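Local coordinates for phosphoribosylglycinamide synthetase (Anaerococcus prevotii, PDB 4DIM), which probably acts as an ATP-dependent ligase of the ATP-grasp type, binding ATP together with a metal ion, at residues A76-D81 and G278-N283; G197-V202 and A259-M264. All blocks are in the same frame, centred on the assembly; numbering follows the deposited sequence.

Interaction 1: A76-D81 and G278-N283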
# COMPACT_ATOMS: atom_id res chain seq x y z
N ALA A 76 4.21 1.32 15.27
CA ALA A 76 4.26 1.43 13.83
C ALA A 76 3.62 0.24 13.18
O ALA A 76 3.45 -0.81 13.79
CB ALA A 76 5.71 1.56 13.39
N THR A 77 3.18 0.44 11.97
CA THR A 77 2.60 -0.60 11.12
C THR A 77 3.13 -0.29 9.79
O THR A 77 3.64 0.80 9.57
CB THR A 77 1.06 -0.67 11.19
OG1 THR A 77 0.62 -1.91 10.61
CG2 THR A 77 0.39 0.48 10.50
N CYS A 78 3.10 -1.26 8.91
CA CYS A 78 3.63 -1.05 7.59
C CYS A 78 3.11 -2.14 6.68
O CYS A 78 2.69 -3.19 7.16
CB CYS A 78 5.16 -0.99 7.65
SG CYS A 78 6.04 -2.50 7.13
N CYS A 79 2.96 -1.80 5.40
CA CYS A 79 2.63 -2.67 4.28
C CYS A 79 1.23 -3.27 4.30
O CYS A 79 0.90 -3.96 3.33
CB CYS A 79 3.71 -3.75 4.16
SG CYS A 79 5.38 -3.07 3.82
N LEU A 80 0.37 -2.98 5.30
CA LEU A 80 -1.00 -3.55 5.36
C LEU A 80 -1.93 -2.65 6.21
O LEU A 80 -1.48 -2.00 7.15
CB LEU A 80 -0.91 -4.97 5.98
CG LEU A 80 -1.64 -6.15 5.27
CD1 LEU A 80 -1.27 -6.30 3.77
CD2 LEU A 80 -1.31 -7.47 5.96
N ASP A 81 -3.24 -2.65 5.89
CA ASP A 81 -4.24 -1.85 6.61
C ASP A 81 -4.84 -2.56 7.81
O ASP A 81 -5.59 -1.91 8.52
CB ASP A 81 -5.42 -1.45 5.68
CG ASP A 81 -5.07 -0.44 4.61
OD1 ASP A 81 -4.23 0.46 4.90
OD2 ASP A 81 -5.55 -0.59 3.46
N GLY A 278 -2.66 5.92 5.53
CA GLY A 278 -1.53 6.47 6.28
C GLY A 278 -0.50 5.45 6.72
O GLY A 278 -0.09 5.44 7.88
N ARG A 279 -0.05 4.59 5.80
CA ARG A 279 1.06 3.67 6.02
C ARG A 279 1.78 3.39 4.64
O ARG A 279 1.27 3.69 3.56
CB ARG A 279 0.65 2.39 6.75
CG ARG A 279 -0.54 1.64 6.20
CD ARG A 279 -0.15 0.73 5.08
NE ARG A 279 -1.32 0.26 4.33
CZ ARG A 279 -1.27 -0.34 3.14
NH1 ARG A 279 -2.37 -0.74 2.54
NH2 ARG A 279 -0.11 -0.54 2.55
N VAL A 280 2.99 2.88 4.74
CA VAL A 280 3.80 2.58 3.57
C VAL A 280 3.21 1.43 2.78
O VAL A 280 2.71 0.49 3.35
CB VAL A 280 5.26 2.27 3.99
CG1 VAL A 280 5.38 0.92 4.72
CG2 VAL A 280 6.19 2.33 2.79
N GLY A 281 3.36 1.48 1.47
CA GLY A 281 2.85 0.45 0.59
C GLY A 281 3.58 -0.86 0.69
O GLY A 281 4.67 -0.93 1.24
N ALA A 282 2.97 -1.93 0.19
CA ALA A 282 3.58 -3.26 0.25
C ALA A 282 4.34 -3.53 -1.01
O ALA A 282 4.54 -2.62 -1.79
CB ALA A 282 2.50 -4.31 0.43
N ASN A 283 4.79 -4.77 -1.18
CA ASN A 283 5.36 -5.32 -2.40
C ASN A 283 6.59 -4.60 -2.87
O ASN A 283 6.71 -4.31 -4.06
CB ASN A 283 4.29 -5.31 -3.49
CG ASN A 283 3.00 -5.93 -3.04
OD1 ASN A 283 1.92 -5.33 -3.16
ND2 ASN A 283 3.09 -7.12 -2.47

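Interaction 2: G197-V202 and A259-M264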
# COMPACT_ATOMS: atom_id res chain seq x y z
N GLY A 197 0.33 4.37 -8.89
CA GLY A 197 0.32 4.73 -7.49
C GLY A 197 1.34 5.78 -7.12
O GLY A 197 2.08 6.29 -7.97
N ALA A 198 1.42 6.08 -5.83
CA ALA A 198 2.40 7.01 -5.31
C ALA A 198 2.65 6.79 -3.84
O ALA A 198 1.76 6.37 -3.12
CB ALA A 198 1.95 8.44 -5.54
N GLN A 199 3.87 7.11 -3.41
CA GLN A 199 4.29 7.07 -2.02
C GLN A 199 4.51 8.48 -1.56
O GLN A 199 4.92 9.33 -2.34
CB GLN A 199 5.60 6.27 -1.80
CG GLN A 199 5.58 4.79 -2.13
CD GLN A 199 4.55 3.96 -1.40
OE1 GLN A 199 4.72 3.62 -0.24
NE2 GLN A 199 3.45 3.65 -2.05
N ALA A 200 4.28 8.73 -0.30
CA ALA A 200 4.53 10.03 0.26
C ALA A 200 4.85 9.86 1.73
O ALA A 200 4.81 8.76 2.26
CB ALA A 200 3.37 10.99 0.03
N PHE A 201 5.30 10.93 2.33
CA PHE A 201 5.67 10.90 3.73
C PHE A 201 5.35 12.26 4.30
O PHE A 201 5.77 13.25 3.70
CB PHE A 201 7.16 10.55 3.85
CG PHE A 201 7.65 10.26 5.24
CD1 PHE A 201 7.79 8.95 5.68
CD2 PHE A 201 8.06 11.28 6.07
CE1 PHE A 201 8.30 8.68 6.94
CE2 PHE A 201 8.54 11.00 7.35
CZ PHE A 201 8.68 9.70 7.76
N VAL A 202 4.56 12.32 5.38
CA VAL A 202 4.19 13.57 6.03
C VAL A 202 4.76 13.61 7.50
O VAL A 202 4.62 12.67 8.25
CB VAL A 202 2.65 13.84 5.94
CG1 VAL A 202 1.81 12.70 6.49
CG2 VAL A 202 2.28 15.17 6.58
N ALA A 259 3.84 7.58 6.94
CA ALA A 259 4.18 7.30 5.55
C ALA A 259 2.84 7.10 4.88
O ALA A 259 1.89 6.73 5.57
CB ALA A 259 5.06 6.07 5.46
N VAL A 260 2.71 7.43 3.63
CA VAL A 260 1.42 7.36 2.91
C VAL A 260 1.56 6.56 1.62
O VAL A 260 2.56 6.62 0.91
CB VAL A 260 0.92 8.81 2.61
CG1 VAL A 260 -0.37 8.81 1.77
CG2 VAL A 260 0.76 9.62 3.91
N ASN A 261 0.50 5.84 1.33
CA ASN A 261 0.35 4.96 0.18
C ASN A 261 -0.90 5.36 -0.54
O ASN A 261 -1.92 5.46 0.10
CB ASN A 261 0.27 3.50 0.64
CG ASN A 261 0.10 2.55 -0.51
OD1 ASN A 261 1.00 2.37 -1.32
ND2 ASN A 261 -1.09 2.06 -0.73
N VAL A 262 -0.79 5.64 -1.84
CA VAL A 262 -1.85 6.13 -2.70
C VAL A 262 -2.01 5.31 -4.02
O VAL A 262 -1.01 4.87 -4.63
CB VAL A 262 -1.61 7.62 -3.07
CG1 VAL A 262 -2.91 8.28 -3.51
CG2 VAL A 262 -0.99 8.38 -1.91
N ASP A 263 -3.29 5.15 -4.44
CA ASP A 263 -3.70 4.52 -5.69
C ASP A 263 -4.30 5.63 -6.51
O ASP A 263 -5.28 6.25 -6.10
CB ASP A 263 -4.73 3.37 -5.49
CG ASP A 263 -4.30 2.21 -4.61
OD1 ASP A 263 -3.09 1.85 -4.63
OD2 ASP A 263 -5.19 1.57 -4.00
N MSE A 264 -3.66 5.91 -7.64
CA MSE A 264 -4.02 6.94 -8.58
C MSE A 264 -4.61 6.36 -9.87
O MSE A 264 -4.45 5.19 -10.18
CB MSE A 264 -2.75 7.72 -9.00
CG MSE A 264 -1.74 8.15 -7.85
SE MSE A 264 -2.36 9.64 -6.88
CE MSE A 264 -3.03 10.96 -8.33

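Interaction 1: A76-D81 and G278-N283
R279 of 278-283 lies against the backbone of 76-81 and ends on D81, burying more surface here than any other residue of the two loops. Its CB stands 4.2 Å from T77 CG2. CG lies between the backbone N and the carbonyl carbon (chi1 51°); the chain then bends at chi2, and CD lies 3.7 Å from L80 O. NE donates to D81 OD1 at 3.0 Å with an N-H...O angle of 159°, the acceptor lying in the guanidinium plane. From the acceptor's side, NE lies above the carboxylate plane, and the two planes are 63° apart. NH1 adds weak bonds to both carboxylate oxygens, the longer being NH1 to D81 OD2 at 3.3 Å. L80 N sits over one guanidinium face, toward its rim. NH2 donates to V280 O of its own segment at 3.1 Å, standing above the carbonyl plane while the oxygen lies near the guanidinium plane. C79 N also reaches V280 O, weakly, at 3.1 Å, so this carbonyl gathers a side-chain and a backbone donor.

Beyond the arginine the contact becomes apolar: C78 CB meets V280 CG1 at 3.5 Å, and C79 CB lies 4.0 Å from A282 CB. Helix 297-305 supports V280 through Y297 and I301, while L22 of helix 20-29 packs on C78. T277 OG1 also hydrogen-bonds D81 OD1, helping fix the carboxylate.

The loop after strand 74-76 of the parallel sheet is thereby joined to the loop leaving strand 270-277 of the eight-stranded sheet. Only one cross-segment hydrogen bond is not weak, and it belongs to the salt bridge; the directional part of the contact is thus concentrated in R279 and D81, beside the buried C78, C79 and V280 and the partly exposed A282.

Interaction 2: G197-V202 and A259-M264
A198 and V262 face each other as a hydrogen-bonded pair, and A200 and V260 form the next, two residues along the antiparallel strands. The short segments run at 154° between their N-to-C directions. Backbone bonds come first in the evidence: A198 N to V262 O measures 3.0 Å and V262 N to A198 O 2.9 Å, while A200 N to V260 O is 3.0 Å and V260 N to A200 O 2.8 Å. G197 with D263, Q199 with N261 and F201 with A259 are the non-hydrogen-bonded pairs that complete the register.

One polar side-chain bond is added. Q199 NE2 donates to N261 OD1 at 2.9 Å, in the plane of both amides and on a lone pair of the acceptor, although the amide planes are 53° apart. A bend at chi2 (-58°) sets Q199 CD back toward the partner strand. Both ends of this amide have a further partner: OE1 accepts from G281 N, and NE2 is also hydrogen-bonded to H213 NE2.

Apolar contacts divide between the two faces. On the face of Q199 and N261, F201 CD1 rests 4.0 Å from A259 CB, and helix 297-305 covers the phenyl ring through M300, I301 and M304. On the face of A198 and A200, each alanine CB lies by the CB of its valine partner. Near the ends of the pairing, V202 CG1 meets V260 CG2 at 4.2 Å, and the CG of M264, a selenomethionine, approaches A198 CB at 4.4 Å.

Strand 206-219 flanks 194-203 on one side and strand 270-277 flanks 258-267 on the other, placing this pair inside the large antiparallel sheet, as is consistent with the central sheet of an ATP-grasp domain.

Interaction 2 is a buried contact of regular strand pairing, with ten of its twelve touching residues buried, whereas interaction 1 joins two loops and is only partly buried, with L80 and D81 exposed. The chemistry follows: four backbone bonds, one amide-to-amide bond and apolar side chains in 197-202 and 259-264, against an ionic pair backed by a few apolar contacts in 76-81 and 278-283. Their centres are about 10 Å apart, and along the chain interaction 2 is nested within the loop that interaction 1 closes. They touch directly: G281 N probably bonds to Q199 OE1 at 3.1 Å, and V280 CG2 packs on the same oxygen. Helix 297-305 covers residues of both.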